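AA9 family lytic polysaccharide monooxygenase B (Heterobasidion irregulare TC 32-1, PDB 5NNS) uses a single copper ion to oxidise the C1 carbon at glycosidic bonds of cellulose, breaking the chains with hydrogen peroxide or oxygen as cosubstrate. Local coordinates at residues 17-22 with 31-36; 48-53 with 167-172. One frame throughout, in Å; residues are numbered along the deposited sequence.

Contact 1: residues 17-22 with 31-36. With AKR (acrylic acid), chain O.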
loop_
_atom_site.group_PDB
_atom_site.type_symbol
_atom_site.label_atom_id
_atom_site.label_comp_id
_atom_site.label_asym_id
_atom_site.label_seq_id
_atom_site.Cartn_x
_atom_site.Cartn_y
_atom_site.Cartn_z
ATOM N N PHE A 17 0.189 2.006 13.911
ATOM C CA PHE A 17 1.292 2.684 14.586
ATOM C C PHE A 17 0.989 4.178 14.675
ATOM O O PHE A 17 0.343 4.727 13.787
ATOM C CB PHE A 17 2.611 2.455 13.834
ATOM C CG PHE A 17 3.823 2.895 14.601
ATOM C CD1 PHE A 17 4.391 2.061 15.559
ATOM C CD2 PHE A 17 4.384 4.144 14.385
ATOM C CE1 PHE A 17 5.497 2.464 16.280
ATOM C CE2 PHE A 17 5.499 4.552 15.100
ATOM C CZ PHE A 17 6.054 3.711 16.054
ATOM N N VAL A 18 1.443 4.818 15.752
ATOM C CA VAL A 18 1.315 6.268 15.932
ATOM C C VAL A 18 2.663 6.920 15.582
ATOM O O VAL A 18 3.624 6.791 16.345
ATOM C CB VAL A 18 0.896 6.652 17.376
ATOM C CG1 VAL A 18 0.812 8.168 17.536
ATOM C CG2 VAL A 18 -0.438 6.007 17.737
ATOM N N PRO A 19 2.748 7.605 14.420
ATOM C CA PRO A 19 4.021 8.251 14.058
ATOM C C PRO A 19 4.433 9.386 14.998
ATOM O O PRO A 19 3.599 9.929 15.725
ATOM C CB PRO A 19 3.762 8.792 12.641
ATOM C CG PRO A 19 2.284 8.830 12.505
ATOM C CD PRO A 19 1.756 7.710 13.336
ATOM N N TYR A 20 5.727 9.704 14.979
ATOM C CA TYR A 20 6.349 10.737 15.827
ATOM C C TYR A 20 6.491 10.368 17.307
ATOM O O TYR A 20 7.271 10.998 18.007
ATOM C CB TYR A 20 5.651 12.101 15.706
ATOM C CG TYR A 20 5.541 12.621 14.302
ATOM C CD1 TYR A 20 6.593 13.308 13.719
ATOM C CD2 TYR A 20 4.372 12.436 13.553
ATOM C CE1 TYR A 20 6.498 13.796 12.426
ATOM C CE2 TYR A 20 4.263 12.926 12.255
ATOM C CZ TYR A 20 5.328 13.609 11.697
ATOM O OH TYR A 20 5.232 14.089 10.411
ATOM N N ASN A 21 5.722 9.396 17.790
ATOM C CA ASN A 21 5.952 8.800 19.095
ATOM C C ASN A 21 6.932 7.651 18.960
ATOM O O ASN A 21 7.050 7.034 17.893
ATOM C CB ASN A 21 4.648 8.278 19.710
ATOM C CG ASN A 21 3.709 9.391 20.146
ATOM O OD1 ASN A 21 4.055 10.578 20.140
ATOM N ND2 ASN A 21 2.506 9.004 20.540
ATOM N N THR A 22 7.625 7.367 20.061
ATOM C CA THR A 22 8.572 6.258 20.139
ATOM C C THR A 22 7.862 4.918 19.913
ATOM O O THR A 22 6.695 4.778 20.283
ATOM C CB THR A 22 9.313 6.243 21.498
ATOM O OG1 THR A 22 10.358 5.264 21.459
ATOM C CG2 THR A 22 8.366 5.930 22.673
ATOM N N ARG A 31 3.385 -2.205 10.727
ATOM C CA ARG A 31 4.820 -1.941 10.822
ATOM C C ARG A 31 5.061 -0.471 11.146
ATOM O O ARG A 31 4.254 0.398 10.789
ATOM C CB ARG A 31 5.548 -2.318 9.522
ATOM C CG ARG A 31 5.630 -3.812 9.241
ATOM C CD ARG A 31 6.254 -4.574 10.403
ATOM N NE ARG A 31 6.799 -5.874 10.005
ATOM C CZ ARG A 31 8.013 -6.083 9.485
ATOM N NH1 ARG A 31 8.864 -5.081 9.266
ATOM N NH2 ARG A 31 8.380 -7.319 9.174
ATOM N N GLU A 32 6.171 -0.206 11.837
ATOM C CA GLU A 32 6.491 1.136 12.315
ATOM C C GLU A 32 6.715 2.084 11.146
ATOM O O GLU A 32 7.484 1.777 10.245
ATOM C CB GLU A 32 7.742 1.103 13.197
ATOM C CG GLU A 32 8.341 2.462 13.553
ATOM C CD GLU A 32 9.519 2.361 14.511
ATOM O OE1 GLU A 32 9.817 1.247 14.992
ATOM O OE2 GLU A 32 10.159 3.396 14.782
ATOM N N TRP A 33 6.032 3.222 11.170
ATOM C CA TRP A 33 6.309 4.322 10.251
ATOM C C TRP A 33 6.344 5.605 11.069
ATOM O O TRP A 33 5.438 5.867 11.851
ATOM C CB TRP A 33 5.270 4.373 9.118
ATOM C CG TRP A 33 3.822 4.526 9.538
ATOM C CD1 TRP A 33 3.022 3.581 10.111
ATOM C CD2 TRP A 33 3.007 5.690 9.374
ATOM N NE1 TRP A 33 1.764 4.090 10.323
ATOM C CE2 TRP A 33 1.726 5.381 9.874
ATOM C CE3 TRP A 33 3.235 6.966 8.844
ATOM C CZ2 TRP A 33 0.673 6.308 9.880
ATOM C CZ3 TRP A 33 2.186 7.894 8.837
ATOM C CH2 TRP A 33 0.921 7.553 9.351
ATOM N N ASP A 34 7.395 6.399 10.885
ATOM C CA ASP A 34 7.772 7.440 11.853
ATOM C C ASP A 34 7.332 8.881 11.571
ATOM O O ASP A 34 7.377 9.711 12.485
ATOM C CB ASP A 34 9.288 7.407 12.060
ATOM C CG ASP A 34 9.774 6.065 12.600
ATOM O OD1 ASP A 34 9.113 5.515 13.500
ATOM O OD2 ASP A 34 10.812 5.558 12.124
ATOM N N THR A 35 6.893 9.169 10.345
ATOM C CA THR A 35 6.495 10.522 9.971
ATOM C C THR A 35 5.410 10.507 8.914
ATOM O O THR A 35 5.198 9.501 8.243
ATOM C CB THR A 35 7.690 11.308 9.409
ATOM O OG1 THR A 35 7.259 12.611 9.000
ATOM C CG2 THR A 35 8.298 10.574 8.215
ATOM N N TYR A 36 4.741 11.648 8.768
ATOM C CA TYR A 36 3.727 11.854 7.726
ATOM C C TYR A 36 4.311 12.105 6.326
ATOM O O TYR A 36 3.556 12.139 5.365
ATOM C CB TYR A 36 2.854 13.062 8.096
ATOM C CG TYR A 36 1.654 12.771 8.970
ATOM C CD1 TYR A 36 1.606 11.666 9.821
ATOM C CD2 TYR A 36 0.561 13.627 8.957
ATOM C CE1 TYR A 36 0.494 11.421 10.615
ATOM C CE2 TYR A 36 -0.546 13.386 9.747
ATOM C CZ TYR A 36 -0.571 12.286 10.574
ATOM O OH TYR A 36 -1.664 12.053 11.358
HETATM C CA AKR O . 2.166 10.737 23.314
HETATM C CB AKR O . 2.387 10.740 24.621
HETATM C C AKR O . 0.806 10.633 22.725
HETATM O O AKR O . 0.691 10.687 21.481
HETATM O OXT AKR O . -0.208 10.498 23.443
HETATM O O HOH W 1 7.865 7.825 15.190
#
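The substrate-binding Tyr20 sits in a type II beta turn, Val18 to Asn21, whose central residues, Pro19 and Tyr20, pack on 31-36 in the long loop between strands 12-15 and 63-66. Tyr36 N donates to Tyr20 OH over 3.0 Å in a nearly straight bond (171°), and Thr35 OG1, in one of its two conformers, donates to Tyr20 OH over 2.9 Å. At the other end of the residue Tyr20 N donates to Asp34 O, which it approaches from above the carbonyl plane, 47° out of it. CA of Thr35 lies over one face of the Tyr20 ring, 4.1 Å from the centroid, a CH-pi contact.

In AA9 enzymes loops of this kind border the flat copper face, and here the glucan-binding ring is fixed through its phenol oxygen. Within the turn, Pro19 CG lies over the six-membered ring of Trp33, 3.9 Å from its centroid, and meets the edge of the Tyr36 ring, touching CE1 at 3.7 Å. Phe17 takes Glu32 CG over one ring face, 3.9 Å from the centroid; the Glu32 carboxylate plane is turned only 13° from that ring.

Contact 2: residues 48-53 with 167-172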
loop_
_atom_site.group_PDB
_atom_site.type_symbol
_atom_site.label_atom_id
_atom_site.label_comp_id
_atom_site.label_asym_id
_atom_site.label_seq_id
_atom_site.Cartn_x
_atom_site.Cartn_y
_atom_site.Cartn_z
ATOM N N SER A 48 9.114 -0.261 0.791
ATOM C CA SER A 48 8.183 -1.362 1.053
ATOM C C SER A 48 7.228 -1.062 2.208
ATOM O O SER A 48 6.014 -1.153 2.034
ATOM C CB SER A 48 8.916 -2.682 1.316
ATOM O OG SER A 48 9.825 -2.570 2.396
ATOM N N CYS A 49 7.775 -0.694 3.371
ATOM C CA CYS A 49 6.958 -0.466 4.570
ATOM C C CYS A 49 7.246 0.845 5.300
ATOM O O CYS A 49 6.941 0.981 6.488
ATOM C CB CYS A 49 7.079 -1.677 5.501
ATOM S SG CYS A 49 6.446 -3.188 4.740
ATOM N N ASN A 50 7.778 1.822 4.557
ATOM C CA ASN A 50 8.095 3.165 5.055
ATOM C C ASN A 50 9.323 3.173 5.960
ATOM O O ASN A 50 9.937 2.135 6.182
ATOM C CB ASN A 50 6.886 3.811 5.762
ATOM C CG ASN A 50 6.718 5.284 5.417
ATOM O OD1 ASN A 50 7.704 6.020 5.262
ATOM N ND2 ASN A 50 5.469 5.726 5.311
ATOM N N ILE A 51 9.683 4.361 6.442
ATOM C CA ILE A 51 10.809 4.561 7.339
ATOM C C ILE A 51 10.301 4.598 8.794
ATOM O O ILE A 51 9.429 5.403 9.107
ATOM C CB ILE A 51 11.561 5.874 7.012
ATOM C CG1 ILE A 51 12.203 5.785 5.617
ATOM C CG2 ILE A 51 12.638 6.166 8.061
ATOM C CD1 ILE A 51 12.622 7.121 5.030
ATOM N N ASN A 52 10.824 3.758 9.695
ATOM C CA ASN A 52 11.870 2.757 9.409
ATOM C C ASN A 52 11.311 1.406 8.943
ATOM O O ASN A 52 12.076 0.530 8.550
ATOM C CB ASN A 52 12.806 2.575 10.615
ATOM C CG ASN A 52 12.089 2.120 11.877
ATOM O OD1 ASN A 52 10.925 1.718 11.851
ATOM N ND2 ASN A 52 12.792 2.188 12.995
ATOM N N GLY A 53 9.991 1.228 8.997
ATOM C CA GLY A 53 9.354 -0.026 8.583
ATOM C C GLY A 53 9.590 -1.173 9.553
ATOM O O GLY A 53 9.322 -2.332 9.224
ATOM N N TYR A 167 3.480 7.092 -0.300
ATOM C CA TYR A 167 3.067 6.982 1.104
ATOM C C TYR A 167 2.642 5.542 1.381
ATOM O O TYR A 167 1.464 5.206 1.221
ATOM C CB TYR A 167 1.902 7.912 1.399
ATOM C CG TYR A 167 2.192 9.383 1.248
ATOM C CD1 TYR A 167 2.759 10.109 2.290
ATOM C CD2 TYR A 167 1.862 10.058 0.077
ATOM C CE1 TYR A 167 2.999 11.465 2.164
ATOM C CE2 TYR A 167 2.102 11.411 -0.063
ATOM C CZ TYR A 167 2.656 12.114 0.989
ATOM O OH TYR A 167 2.915 13.449 0.858
ATOM N N PRO A 168 3.602 4.680 1.772
ATOM C CA PRO A 168 3.307 3.274 2.024
ATOM C C PRO A 168 3.200 2.930 3.501
ATOM O O PRO A 168 3.967 3.449 4.300
ATOM C CB PRO A 168 4.524 2.575 1.425
ATOM C CG PRO A 168 5.644 3.530 1.663
ATOM C CD PRO A 168 5.059 4.915 1.761
ATOM N N GLU A 169 2.253 2.063 3.854
ATOM C CA GLU A 169 2.239 1.404 5.167
ATOM C C GLU A 169 1.985 -0.086 5.001
ATOM O O GLU A 169 1.415 -0.515 3.996
ATOM C CB GLU A 169 1.192 2.015 6.100
ATOM C CG GLU A 169 1.649 3.262 6.840
ATOM C CD GLU A 169 1.641 4.514 5.986
ATOM O OE1 GLU A 169 0.635 4.757 5.284
ATOM O OE2 GLU A 169 2.635 5.273 6.033
ATOM N N CYS A 170 2.420 -0.856 5.999
ATOM C CA CYS A 170 2.306 -2.319 6.004
ATOM C C CYS A 170 1.613 -2.828 7.256
ATOM O O CYS A 170 1.806 -2.279 8.336
ATOM C CB CYS A 170 3.693 -2.945 5.937
ATOM S SG CYS A 170 4.487 -2.748 4.332
ATOM N N ALA A 171 0.821 -3.885 7.093
ATOM C CA ALA A 171 0.170 -4.589 8.200
ATOM C C ALA A 171 0.449 -6.082 8.074
ATOM O O ALA A 171 0.468 -6.610 6.963
ATOM C CB ALA A 171 -1.324 -4.327 8.178
ATOM N N GLN A 172 0.669 -6.756 9.205
ATOM C CA GLN A 172 0.905 -8.208 9.213
ATOM C C GLN A 172 -0.419 -8.966 9.288
ATOM O O GLN A 172 -1.267 -8.655 10.122
ATOM C CB GLN A 172 1.819 -8.614 10.377
ATOM C CG GLN A 172 3.228 -8.054 10.257
ATOM C CD GLN A 172 4.229 -8.625 11.254
ATOM O OE1 GLN A 172 5.355 -8.149 11.337
ATOM N NE2 GLN A 172 3.832 -9.648 11.999
HETATM O O HOH W 2 4.252 0.553 7.695
#
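The Cys49-Cys170 disulfide ties the loop 48-53 covalently to strand 165-176: each SG, anti to its own carbonyl carbon, reaches the other at 2.0 Å, with a C-S-S-C torsion of -79°. It thereby fastens a long loop to the beta-sandwich core of this AA9 domain, on the same strand that carries the copper-site Tyr167. The nearby backbone is joined by water: water 2 donates to Cys49 O over 3.0 Å and accepts from Cys170 N over 2.9 Å, satisfying both atoms where no direct bond links them.

Asn50 makes the second connection. Its ND2 donates to Pro168 O over 2.9 Å and to Glu169 OE2 over 3.0 Å. Both bonds are well bent, with N-H...O angles of 132° and 136°, and the carboxylate oxygen is met on its anti side. These two acceptors lie only 2.8 Å apart, Pro168 O from Glu169 OE2, so the amide nitrogen placed against both would offset their mutual repulsion. The other end of the amide is used within the loop, where Asn50 OD1 accepts from Ile51 N over 2.8 Å. An alanine in place of Asn50 would probably leave Pro168 O and Glu169 OE2 facing each other without their shared donor and take from Ile51 N its acceptor.

Outside the pair, Glu169 OE1 accepts from Val4 N, Ser48 O from Arg152 NE, and Ser48 OG is bonded to Thr101 OG1. Trp106 of strand 106-116 packs against both cysteines, while strand 147-157 pairs with 165-176 and brings Arg152 against Pro168 and Ile150 against Cys170.

Contacts 1 and 2 lie 10 Å apart between centres and touch through Arg31. Arg31 N is 2.9 Å from Cys170 O and Arg31 NH1 is 2.8 Å from Gly53 O, both probable hydrogen bonds, joining residues 31-36 to each segment of contact 2. A weak hydrogen bond from Asn52 N to Asp34 OD2 adds to this. Of the residues that touch, those of contact 1 come nearer the copper: the Tyr36 side chain is about 7 Å from the ion and about 4 Å from that of His1. In contact 2 the Glu169 side chain is about 11 Å away, although Tyr167, at the start of 167-172, belongs to the metal site. The Tyr20 and Asn50 side chains are about 10 Å apart.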